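Local coordinates for peptide ABC transporter, peptide-binding protein (Enterococcus faecalis, PDB 3O6P), which probably binds peptides for uptake by an ABC transporter, as a member of solute-binding protein family 5, here crystallised as one fragment of the whole protein, at residues A37-I42 against S47-G52; Y31-K36 against V115-G120; V140-S145 against Y177-Y182; K214-M217 against G221-P224. All blocks are in the same frame, centred on the assembly; numbering follows the deposited sequence.

Contact 1 (A37-I42 against S47-G52)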
loop_
_atom_site.group_PDB
_atom_site.type_symbol
_atom_site.label_atom_id
_atom_site.label_comp_id
_atom_site.label_asym_id
_atom_site.label_seq_id
_atom_site.Cartn_x
_atom_site.Cartn_y
_atom_site.Cartn_z
ATOM N N ALA A 37 2.783 9.795 13.641
ATOM C CA ALA A 37 4.035 10.554 13.742
ATOM C C ALA A 37 4.482 11.043 12.362
ATOM O O ALA A 37 4.986 12.179 12.211
ATOM C CB ALA A 37 5.140 9.666 14.382
ATOM N N LEU A 38 4.344 10.185 11.354
ATOM C CA LEU A 38 4.771 10.562 10.017
ATOM C C LEU A 38 4.009 11.809 9.590
ATOM O O LEU A 38 4.611 12.786 9.140
ATOM C CB LEU A 38 4.554 9.424 9.004
ATOM C CG LEU A 38 4.791 9.726 7.508
ATOM C CD1 LEU A 38 6.246 10.169 7.198
ATOM C CD2 LEU A 38 4.402 8.487 6.686
ATOM N N VAL A 39 2.690 11.786 9.724
ATOM C CA VAL A 39 1.931 12.939 9.228
ATOM C C VAL A 39 2.000 14.185 10.095
ATOM O O VAL A 39 2.060 15.295 9.561
ATOM C CB VAL A 39 0.461 12.615 8.841
ATOM C CG1 VAL A 39 0.440 11.538 7.758
ATOM C CG2 VAL A 39 -0.343 12.209 10.050
ATOM N N GLU A 40 2.112 13.985 11.410
ATOM C CA GLU A 40 2.058 15.088 12.378
ATOM C C GLU A 40 3.400 15.721 12.749
ATOM O O GLU A 40 3.451 16.939 13.017
ATOM C CB GLU A 40 1.262 14.670 13.621
ATOM C CG GLU A 40 -0.235 14.460 13.307
ATOM C CD GLU A 40 -1.059 14.032 14.521
ATOM O OE1 GLU A 40 -2.259 13.683 14.354
ATOM O OE2 GLU A 40 -0.506 14.048 15.639
ATOM N N SER A 41 4.470 14.919 12.764
ATOM C CA SER A 41 5.783 15.397 13.177
ATOM C C SER A 41 6.718 15.512 11.980
ATOM O O SER A 41 7.474 16.474 11.865
ATOM C CB SER A 41 6.366 14.458 14.231
ATOM O OG SER A 41 7.639 14.924 14.587
ATOM N N ILE A 42 6.649 14.547 11.074
ATOM C CA ILE A 42 7.588 14.502 9.963
ATOM C C ILE A 42 7.131 15.404 8.827
ATOM O O ILE A 42 7.883 16.300 8.413
ATOM C CB ILE A 42 7.845 13.059 9.464
ATOM C CG1 ILE A 42 8.316 12.156 10.622
ATOM C CG2 ILE A 42 8.837 13.054 8.288
ATOM C CD1 ILE A 42 9.692 12.488 11.176
ATOM N N SER A 47 -1.183 16.299 5.242
ATOM C CA SER A 47 -1.375 14.851 5.055
ATOM C C SER A 47 -2.037 14.283 6.300
ATOM O O SER A 47 -1.796 14.762 7.418
ATOM C CB SER A 47 -0.031 14.144 4.842
ATOM O OG SER A 47 0.657 14.724 3.739
ATOM N N ILE A 48 -2.849 13.241 6.117
ATOM C CA ILE A 48 -3.491 12.571 7.266
ATOM C C ILE A 48 -3.228 11.080 7.237
ATOM O O ILE A 48 -2.827 10.527 6.203
ATOM C CB ILE A 48 -5.032 12.833 7.317
ATOM C CG1 ILE A 48 -5.740 12.217 6.111
ATOM C CG2 ILE A 48 -5.312 14.319 7.413
ATOM C CD1 ILE A 48 -7.270 12.246 6.201
ATOM N N GLU A 49 -3.413 10.425 8.380
ATOM C CA GLU A 49 -3.303 8.964 8.419
ATOM C C GLU A 49 -4.185 8.306 7.354
ATOM O O GLU A 49 -5.294 8.792 7.089
ATOM C CB GLU A 49 -3.684 8.436 9.785
ATOM C CG GLU A 49 -2.677 8.805 10.838
ATOM C CD GLU A 49 -3.145 8.409 12.219
ATOM O OE1 GLU A 49 -3.269 7.210 12.489
ATOM O OE2 GLU A 49 -3.402 9.302 13.039
ATOM N N PRO A 50 -3.688 7.220 6.729
ATOM C CA PRO A 50 -4.495 6.576 5.680
ATOM C C PRO A 50 -5.481 5.582 6.320
ATOM O O PRO A 50 -5.068 4.746 7.143
ATOM C CB PRO A 50 -3.439 5.823 4.864
ATOM C CG PRO A 50 -2.375 5.414 5.915
ATOM C CD PRO A 50 -2.414 6.518 6.990
ATOM N N ASN A 51 -6.758 5.663 5.978
ATOM C CA ASN A 51 -7.695 4.619 6.408
ATOM C C ASN A 51 -7.287 3.301 5.756
ATOM O O ASN A 51 -7.176 2.263 6.424
ATOM C CB ASN A 51 -9.116 4.966 5.987
ATOM C CG ASN A 51 -10.097 3.907 6.400
ATOM O OD1 ASN A 51 -10.452 3.817 7.585
ATOM N ND2 ASN A 51 -10.511 3.053 5.439
ATOM N N GLY A 52 -7.028 3.373 4.454
ATOM C CA GLY A 52 -6.657 2.194 3.647
ATOM C C GLY A 52 -6.049 2.685 2.354
ATOM O O GLY A 52 -5.200 3.598 2.337
HETATM O O HOH W 1 0.260 16.563 8.075
#
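Val39 O and Ser47 O grip the same water. The water donates to both, at 2.7 Å from Val39 O and 2.8 Å from Ser47 O. Beside this bridge, the side chain of Val39 packs onto the backbone of the returning chain. Its CB lies 3.4 Å from Ser47 O. Val39 CG1 stands beside its own backbone N (chi1 -59°), which puts it 3.7 Å from Ile48 C. Val39 CG2 faces the start of the next residue, 3.9 Å from Glu49 N. The Ser47 side chain adds CB, which touches Val39 CG1, while its OG is bonded to Asp45.

The helix is widened here by a pi-type turn, in which Ala37 O accepts from both Ser41 N and Ile42 N. Residues 47-52 belong to the loop that follows helix 35-43 and folds back along it. Phe226 of strand 223-228 touches both Val39 and Ser47. Two carbonyls are both acceptors and cannot bond to each other directly. The two hydrogens of the water are what join them, and the valine methyls supply the rest of the contact through apolar packing on the loop backbone.

Contact 2 (Y31-K36 against V115-G120)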
loop_
_atom_site.group_PDB
_atom_site.type_symbol
_atom_site.label_atom_id
_atom_site.label_comp_id
_atom_site.label_asym_id
_atom_site.label_seq_id
_atom_site.Cartn_x
_atom_site.Cartn_y
_atom_site.Cartn_z
ATOM N N TYR A 31 2.973 -2.684 10.237
ATOM C CA TYR A 31 2.855 -2.495 11.679
ATOM C C TYR A 31 3.978 -1.663 12.274
ATOM O O TYR A 31 3.830 -1.107 13.378
ATOM C CB TYR A 31 2.902 -3.866 12.374
ATOM C CG TYR A 31 1.619 -4.648 12.423
ATOM C CD1 TYR A 31 0.458 -4.090 12.951
ATOM C CD2 TYR A 31 1.607 -6.005 12.053
ATOM C CE1 TYR A 31 -0.724 -4.859 13.048
ATOM C CE2 TYR A 31 0.444 -6.789 12.157
ATOM C CZ TYR A 31 -0.718 -6.208 12.638
ATOM O OH TYR A 31 -1.850 -6.987 12.732
ATOM N N SER A 32 5.100 -1.582 11.574
ATOM C CA SER A 32 6.263 -0.915 12.145
ATOM C C SER A 32 6.292 0.596 11.899
ATOM O O SER A 32 7.217 1.261 12.375
ATOM C CB SER A 32 7.547 -1.522 11.577
ATOM O OG SER A 32 7.744 -1.042 10.269
ATOM N N ILE A 33 5.323 1.130 11.147
ATOM C CA ILE A 33 5.374 2.549 10.757
ATOM C C ILE A 33 4.287 3.349 11.467
ATOM O O ILE A 33 3.092 3.110 11.271
ATOM C CB ILE A 33 5.244 2.698 9.217
ATOM C CG1 ILE A 33 6.287 1.839 8.460
ATOM C CG2 ILE A 33 5.264 4.191 8.791
ATOM C CD1 ILE A 33 5.899 1.637 6.989
ATOM N N ASP A 34 4.714 4.281 12.301
ATOM C CA ASP A 34 3.795 5.150 13.048
ATOM C C ASP A 34 3.313 6.233 12.095
ATOM O O ASP A 34 3.966 7.260 11.944
ATOM C CB ASP A 34 4.541 5.732 14.253
ATOM C CG ASP A 34 3.662 6.544 15.187
ATOM O OD1 ASP A 34 2.491 6.855 14.842
ATOM O OD2 ASP A 34 4.172 6.895 16.296
ATOM N N ARG A 35 2.171 5.989 11.454
ATOM C CA ARG A 35 1.615 6.921 10.461
ATOM C C ARG A 35 1.238 8.268 11.093
ATOM O O ARG A 35 1.332 9.319 10.430
ATOM C CB ARG A 35 0.321 6.361 9.829
ATOM C CG ARG A 35 0.304 4.918 9.266
ATOM C CD ARG A 35 1.304 4.739 8.211
ATOM N NE ARG A 35 1.112 3.535 7.368
ATOM C CZ ARG A 35 1.181 2.259 7.781
ATOM N NH1 ARG A 35 1.372 1.934 9.065
ATOM N NH2 ARG A 35 1.074 1.279 6.897
ATOM N N LYS A 36 0.775 8.238 12.344
ATOM C CA LYS A 36 0.431 9.478 13.048
ATOM C C LYS A 36 1.683 10.371 13.187
ATOM O O LYS A 36 1.661 11.559 12.862
ATOM C CB LYS A 36 -0.181 9.162 14.424
ATOM C CG LYS A 36 -0.738 10.391 15.143
ATOM C CD LYS A 36 -1.320 10.021 16.516
ATOM C CE LYS A 36 -2.004 11.225 17.173
ATOM N NZ LYS A 36 -3.261 11.662 16.466
ATOM N N VAL A 115 10.875 8.820 3.316
ATOM C CA VAL A 115 11.611 7.564 3.153
ATOM C C VAL A 115 12.570 7.319 4.320
ATOM O O VAL A 115 12.735 6.163 4.737
ATOM C CB VAL A 115 12.260 7.360 1.730
ATOM C CG1 VAL A 115 13.520 8.222 1.524
ATOM C CG2 VAL A 115 12.568 5.883 1.493
ATOM N N GLU A 116 13.172 8.390 4.837
ATOM C CA GLU A 116 14.059 8.313 6.006
ATOM C C GLU A 116 13.311 7.791 7.238
ATOM O O GLU A 116 13.810 6.916 7.967
ATOM C CB GLU A 116 14.690 9.686 6.303
ATOM C CG GLU A 116 15.430 9.753 7.631
ATOM C CD GLU A 116 16.058 11.135 7.905
ATOM O OE1 GLU A 116 15.385 12.172 7.724
ATOM O OE2 GLU A 116 17.231 11.174 8.309
ATOM N N PHE A 117 12.107 8.319 7.455
ATOM C CA PHE A 117 11.288 7.915 8.583
ATOM C C PHE A 117 10.852 6.454 8.404
ATOM O O PHE A 117 10.888 5.679 9.338
ATOM C CB PHE A 117 10.060 8.830 8.727
ATOM C CG PHE A 117 9.179 8.449 9.903
ATOM C CD1 PHE A 117 9.508 8.862 11.181
ATOM C CD2 PHE A 117 8.028 7.651 9.723
ATOM C CE1 PHE A 117 8.713 8.501 12.276
ATOM C CE2 PHE A 117 7.222 7.286 10.809
ATOM C CZ PHE A 117 7.573 7.712 12.097
ATOM N N VAL A 118 10.442 6.085 7.195
ATOM C CA VAL A 118 10.033 4.688 6.935
ATOM C C VAL A 118 11.182 3.692 7.089
ATOM O O VAL A 118 11.025 2.638 7.716
ATOM C CB VAL A 118 9.370 4.578 5.566
ATOM C CG1 VAL A 118 9.117 3.121 5.212
ATOM C CG2 VAL A 118 8.043 5.341 5.630
ATOM N N GLN A 119 12.333 4.040 6.518
ATOM C CA GLN A 119 13.549 3.243 6.661
ATOM C C GLN A 119 13.904 3.060 8.127
ATOM O O GLN A 119 14.141 1.930 8.554
ATOM C CB GLN A 119 14.696 3.950 5.927
ATOM C CG GLN A 119 16.053 3.392 6.216
ATOM C CD GLN A 119 17.172 4.361 5.806
ATOM O OE1 GLN A 119 17.043 5.627 5.860
ATOM N NE2 GLN A 119 18.268 3.786 5.375
ATOM N N GLY A 120 13.941 4.152 8.909
ATOM C CA GLY A 120 14.292 4.021 10.334
ATOM C C GLY A 120 13.303 3.161 11.102
ATOM O O GLY A 120 13.684 2.356 11.971
#
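Phe117 lays the end of its ring against the backbone of Asp34. Its CE2 is 3.4 Å from Asp34 O and its CZ is 3.6 Å from the same oxygen. The carbonyl approaches the ring at a slant. Ile33 meets the ring differently, with CG2 at the edge, near the ring plane and 4.2 Å from Phe117 CE2. The ring reaches this far because CG stands opposite the Phe117 backbone N (chi1 -180°), which carries the ring out from helix 109-125. The other branch of Ile33 ends in CD1, which touches Val118 CG1 at 4.0 Å. Ile33 thus packs one methyl at the ring edge and the other on the valine. All of this is apolar apart from the Asp34 carbonyl.

Asp34 is also the N-cap of helix 35-43. Its OD1 accepts from Ala37 N, so the residue whose carbonyl meets the ring also closes the first turn of that helix. Arg35 NH1 makes a weak hydrogen bond to Ile33 O at 3.0 Å.

The contact lies where the short link at 32-34, between helices 23-31 and 35-43, packs against helix 109-125. Phe117 continues onto Ala37, Leu38 and Ile42 of helix 35-43. Val118 also rests on Ile103 of strand 99-106, so helix 109-125 is packed between the sheet and the link.

Contact 3 (V140-S145 against Y177-Y182)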
loop_
_atom_site.group_PDB
_atom_site.type_symbol
_atom_site.label_atom_id
_atom_site.label_comp_id
_atom_site.label_asym_id
_atom_site.label_seq_id
_atom_site.Cartn_x
_atom_site.Cartn_y
_atom_site.Cartn_z
ATOM N N VAL A 140 13.751 8.029 -13.636
ATOM C CA VAL A 140 14.437 6.849 -13.098
ATOM C C VAL A 140 13.522 6.005 -12.216
ATOM O O VAL A 140 13.499 4.760 -12.327
ATOM C CB VAL A 140 15.735 7.250 -12.356
ATOM C CG1 VAL A 140 16.362 6.034 -11.607
ATOM C CG2 VAL A 140 16.721 7.901 -13.354
ATOM N N ARG A 141 12.783 6.650 -11.315
ATOM C CA ARG A 141 11.856 5.907 -10.461
ATOM C C ARG A 141 10.846 5.160 -11.308
ATOM O O ARG A 141 10.522 4.004 -11.026
ATOM C CB ARG A 141 11.130 6.855 -9.500
ATOM C CG ARG A 141 10.108 6.156 -8.617
ATOM C CD ARG A 141 9.808 6.959 -7.355
ATOM N NE ARG A 141 9.353 8.322 -7.630
ATOM C CZ ARG A 141 8.087 8.662 -7.852
ATOM N NH1 ARG A 141 7.129 7.731 -7.828
ATOM N NH2 ARG A 141 7.772 9.940 -8.071
ATOM N N LEU A 142 10.357 5.820 -12.356
ATOM C CA LEU A 142 9.349 5.203 -13.210
ATOM C C LEU A 142 9.928 3.986 -13.926
ATOM O O LEU A 142 9.315 2.902 -13.963
ATOM C CB LEU A 142 8.857 6.224 -14.244
ATOM C CG LEU A 142 7.851 5.728 -15.290
ATOM C CD1 LEU A 142 6.674 4.997 -14.632
ATOM C CD2 LEU A 142 7.362 6.879 -16.185
ATOM N N ASP A 143 11.102 4.167 -14.516
ATOM C CA ASP A 143 11.746 3.081 -15.260
ATOM C C ASP A 143 12.052 1.875 -14.374
ATOM O O ASP A 143 11.717 0.736 -14.742
ATOM C CB ASP A 143 13.023 3.582 -15.919
ATOM C CG ASP A 143 13.653 2.550 -16.794
ATOM O OD1 ASP A 143 13.028 2.140 -17.795
ATOM O OD2 ASP A 143 14.780 2.153 -16.474
ATOM N N ARG A 144 12.661 2.118 -13.213
ATOM C CA ARG A 144 12.985 1.035 -12.296
ATOM C C ARG A 144 11.718 0.353 -11.770
ATOM O O ARG A 144 11.697 -0.866 -11.600
ATOM C CB ARG A 144 13.827 1.552 -11.136
ATOM C CG ARG A 144 15.254 1.943 -11.558
ATOM C CD ARG A 144 16.092 2.432 -10.399
ATOM N NE ARG A 144 16.148 1.452 -9.326
ATOM C CZ ARG A 144 16.988 1.511 -8.306
ATOM N NH1 ARG A 144 17.880 2.490 -8.234
ATOM N NH2 ARG A 144 16.942 0.576 -7.363
ATOM N N SER A 145 10.664 1.134 -11.550
ATOM C CA SER A 145 9.384 0.593 -11.045
ATOM C C SER A 145 8.789 -0.359 -12.071
ATOM O O SER A 145 8.316 -1.459 -11.741
ATOM C CB SER A 145 8.388 1.727 -10.706
ATOM O OG SER A 145 8.868 2.429 -9.583
ATOM N N TYR A 177 0.107 -0.401 -13.706
ATOM C CA TYR A 177 0.456 0.403 -12.529
ATOM C C TYR A 177 0.748 -0.421 -11.286
ATOM O O TYR A 177 1.104 0.141 -10.240
ATOM C CB TYR A 177 -0.648 1.399 -12.209
ATOM C CG TYR A 177 -0.796 2.474 -13.241
ATOM C CD1 TYR A 177 0.025 3.602 -13.225
ATOM C CD2 TYR A 177 -1.757 2.368 -14.248
ATOM C CE1 TYR A 177 -0.110 4.599 -14.200
ATOM C CE2 TYR A 177 -1.898 3.358 -15.216
ATOM C CZ TYR A 177 -1.080 4.466 -15.188
ATOM O OH TYR A 177 -1.239 5.428 -16.157
ATOM N N ASN A 178 0.587 -1.748 -11.380
ATOM C CA ASN A 178 0.861 -2.656 -10.246
ATOM C C ASN A 178 2.350 -2.994 -10.278
ATOM O O ASN A 178 2.735 -4.050 -10.768
ATOM C CB ASN A 178 -0.016 -3.911 -10.420
ATOM C CG ASN A 178 0.099 -4.905 -9.280
ATOM O OD1 ASN A 178 0.890 -4.739 -8.324
ATOM N ND2 ASN A 178 -0.712 -5.974 -9.372
ATOM N N ARG A 179 3.189 -2.083 -9.776
ATOM C CA ARG A 179 4.628 -2.204 -10.011
ATOM C C ARG A 179 5.237 -3.410 -9.287
ATOM O O ARG A 179 6.208 -3.997 -9.786
ATOM C CB ARG A 179 5.380 -0.935 -9.561
ATOM C CG ARG A 179 4.753 0.357 -10.075
ATOM C CD ARG A 179 4.765 0.423 -11.567
ATOM N NE ARG A 179 4.385 1.767 -11.969
ATOM C CZ ARG A 179 4.198 2.151 -13.221
ATOM N NH1 ARG A 179 4.350 1.286 -14.213
ATOM N NH2 ARG A 179 3.845 3.405 -13.478
ATOM N N GLY A 180 4.684 -3.736 -8.121
ATOM C CA GLY A 180 5.177 -4.863 -7.304
ATOM C C GLY A 180 4.602 -6.199 -7.758
ATOM O O GLY A 180 5.011 -7.253 -7.272
ATOM N N ARG A 181 3.668 -6.163 -8.706
ATOM C CA ARG A 181 2.988 -7.371 -9.188
ATOM C C ARG A 181 2.322 -8.156 -8.066
ATOM O O ARG A 181 2.484 -9.379 -7.938
ATOM C CB ARG A 181 3.918 -8.266 -10.027
ATOM C CG ARG A 181 4.571 -7.539 -11.215
ATOM C CD ARG A 181 3.575 -7.005 -12.213
ATOM N NE ARG A 181 4.263 -6.614 -13.434
ATOM C CZ ARG A 181 4.517 -5.370 -13.822
ATOM N NH1 ARG A 181 4.116 -4.341 -13.103
ATOM N NH2 ARG A 181 5.172 -5.169 -14.965
ATOM N N TYR A 182 1.596 -7.425 -7.229
ATOM C CA TYR A 182 0.664 -8.023 -6.296
ATOM C C TYR A 182 -0.278 -8.888 -7.119
ATOM O O TYR A 182 -0.718 -8.500 -8.210
ATOM C CB TYR A 182 -0.144 -6.927 -5.624
ATOM C CG TYR A 182 -1.268 -7.418 -4.739
ATOM C CD1 TYR A 182 -0.990 -8.144 -3.572
ATOM C CD2 TYR A 182 -2.611 -7.116 -5.043
ATOM C CE1 TYR A 182 -2.019 -8.561 -2.728
ATOM C CE2 TYR A 182 -3.666 -7.524 -4.196
ATOM C CZ TYR A 182 -3.352 -8.231 -3.031
ATOM O OH TYR A 182 -4.348 -8.656 -2.186
#
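Arg179 lays its aliphatic chain along the C-terminal part of helix 138-147. Its CG and CD both lie 3.9 Å from Ser145 CB. Further back, Arg179 CB is 3.7 Å from Ser145 O. The chain bends at chi2 (-62°), and the guanidinium then runs past Leu142. There Leu142 CD1 touches Arg179 NH2 at 3.4 Å, meeting the group at a slant. One face of the guanidinium is covered by the backbone of its own loop, with Tyr177 CA over its centre.

Of its side chain, Ser145 offers CB to the arginine, because its hydroxyl is turned back into the helix. Its OG donates to Arg141 O at 2.7 Å. That carbonyl also takes the helical bond from Ser145 N, and the two donors come from opposite faces of its plane.

In the fold, this joins a helix packed on strands 99-106 and 152-158 to the loop before helix 185-195. The loop holds a type I beta turn from Asn178 to Arg181, and Asn178 is also the centre of an inverse gamma turn. Asn178 ND2 donates to Tyr182 O at 2.8 Å, in the carbonyl plane and on a lone pair. Asn178 OD1 receives Tyr182 N. The carbonyl Asn178 O takes the turn bond from Arg181 N. Beyond the turn, Arg179 N is held by Glu10 and Arg179 O by Arg14, while Asn178 ND2 also reaches Ala172 O.

Contact 4 (K214-M217 against G221-P224)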
loop_
_atom_site.group_PDB
_atom_site.type_symbol
_atom_site.label_atom_id
_atom_site.label_comp_id
_atom_site.label_asym_id
_atom_site.label_seq_id
_atom_site.Cartn_x
_atom_site.Cartn_y
_atom_site.Cartn_z
ATOM N N LYS A 214 -11.108 -4.368 1.071
ATOM C CA LYS A 214 -10.887 -5.213 2.264
ATOM C C LYS A 214 -9.930 -6.350 1.944
ATOM O O LYS A 214 -9.206 -6.828 2.827
ATOM C CB LYS A 214 -12.199 -5.746 2.833
ATOM C CG LYS A 214 -13.091 -4.630 3.395
ATOM C CD LYS A 214 -14.247 -5.128 4.212
ATOM C CE LYS A 214 -15.363 -5.664 3.425
ATOM N NZ LYS A 214 -16.521 -5.966 4.389
ATOM N N THR A 215 -9.916 -6.800 0.689
ATOM C CA THR A 215 -9.011 -7.908 0.338
ATOM C C THR A 215 -7.544 -7.453 0.323
ATOM O O THR A 215 -6.691 -8.071 0.958
ATOM C CB THR A 215 -9.383 -8.502 -1.022
ATOM O OG1 THR A 215 -10.727 -9.021 -0.948
ATOM C CG2 THR A 215 -8.422 -9.646 -1.402
ATOM N N ILE A 216 -7.263 -6.365 -0.373
ATOM C CA ILE A 216 -5.871 -5.888 -0.451
ATOM C C ILE A 216 -5.368 -5.376 0.893
ATOM O O ILE A 216 -4.202 -5.564 1.222
ATOM C CB ILE A 216 -5.647 -4.878 -1.603
ATOM C CG1 ILE A 216 -4.145 -4.658 -1.834
ATOM C CG2 ILE A 216 -6.432 -3.580 -1.381
ATOM C CD1 ILE A 216 -3.852 -3.893 -3.119
HETATM N N MSE A 217 -6.253 -4.781 1.703
HETATM C CA MSE A 217 -5.817 -4.381 3.048
HETATM C C MSE A 217 -5.662 -5.574 3.962
HETATM O O MSE A 217 -4.798 -5.575 4.861
HETATM C CB MSE A 217 -6.767 -3.338 3.623
HETATM C CG MSE A 217 -6.608 -2.001 2.887
HETATM SE SE MSE A 217 -4.859 -1.150 3.076
HETATM C CE MSE A 217 -3.995 -1.816 1.467
ATOM N N GLY A 221 -1.392 -5.941 0.489
ATOM C CA GLY A 221 -0.732 -6.132 -0.806
ATOM C C GLY A 221 0.090 -4.937 -1.239
ATOM O O GLY A 221 1.029 -5.082 -2.065
ATOM N N VAL A 222 -0.270 -3.769 -0.701
ATOM C CA VAL A 222 0.481 -2.527 -0.830
ATOM C C VAL A 222 0.412 -1.857 0.557
ATOM O O VAL A 222 -0.522 -2.135 1.311
ATOM C CB VAL A 222 -0.126 -1.625 -1.951
ATOM C CG1 VAL A 222 -1.571 -1.232 -1.622
ATOM C CG2 VAL A 222 0.736 -0.385 -2.183
ATOM N N VAL A 223 1.382 -1.007 0.902
ATOM C CA VAL A 223 1.471 -0.431 2.259
ATOM C C VAL A 223 1.152 1.073 2.174
ATOM O O VAL A 223 2.047 1.876 1.870
ATOM C CB VAL A 223 2.866 -0.681 2.924
ATOM C CG1 VAL A 223 2.907 -0.045 4.343
ATOM C CG2 VAL A 223 3.169 -2.182 3.014
ATOM N N PRO A 224 -0.122 1.462 2.387
ATOM C CA PRO A 224 -0.444 2.916 2.358
ATOM C C PRO A 224 0.270 3.654 3.474
ATOM O O PRO A 224 0.390 3.127 4.580
ATOM C CB PRO A 224 -1.975 2.944 2.558
ATOM C CG PRO A 224 -2.438 1.559 2.099
ATOM C CD PRO A 224 -1.333 0.644 2.628
#
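Met217, present as selenomethionine, starts with CB pointing away from residues 221-224 and then doubles back. CG stands opposite its carbonyl carbon (chi1 -71°), and a bend at chi2 (-64°) swings the selenium round. Met217 SE comes up against the CG corner of the Pro224 ring, at 3.8 Å. The chain bends once more, and CE ends in a corner. Met217 CE lies 3.5 Å from Val222 O. It also touches Pro224 CG, at 3.8 Å from Met217 CE. Val222 O is buried by this contact and has no hydrogen-bonding partner in the model, so the methyl covers an unsatisfied carbonyl.

The two segments are the end of helix 202-218 and the start of strand 223-228, joined by a short connection. This helix-to-strand connection leads into the outermost strand, within this chain, of a mixed sheet, where Val223 pairs with Met9 of the antiparallel strand 5-11. The connection is closed by Gly221 N, which donates to Ile216 O at 2.9 Å with an N-H...O angle of 162°. Gly221 has no side chain, which lets its backbone pass close to Ile216, where CG1 is 3.8 Å from Gly221 N. Ile216 CD1 goes on to CG1 of Val222 in one of that residue's two conformers. Behind it, Ile216 is backed by Phe171, Tyr182 and Phe187.

Contacts 1 and 2 share helix 35-43 and lie about 10 Å apart, centre to centre. Phe117 of contact 2 reaches contact 1, with its CD1 3.5 Å from Ile42 CG1. Contact 4 touches the other three. Arg35 NE of contact 2 probably bonds to Pro224 O at 2.9 Å. Gly52 of contact 1 packs on Pro224 and Met217. Tyr182 of contact 3 lies against Gly221 and Ile216. Contact 3 does not touch contacts 1 or 2, whose nearest atoms are about 12 and 9 Å away. The sodium ion at Gln123, Leu126 and Val129 is about 13 Å from the Ile33 side chain.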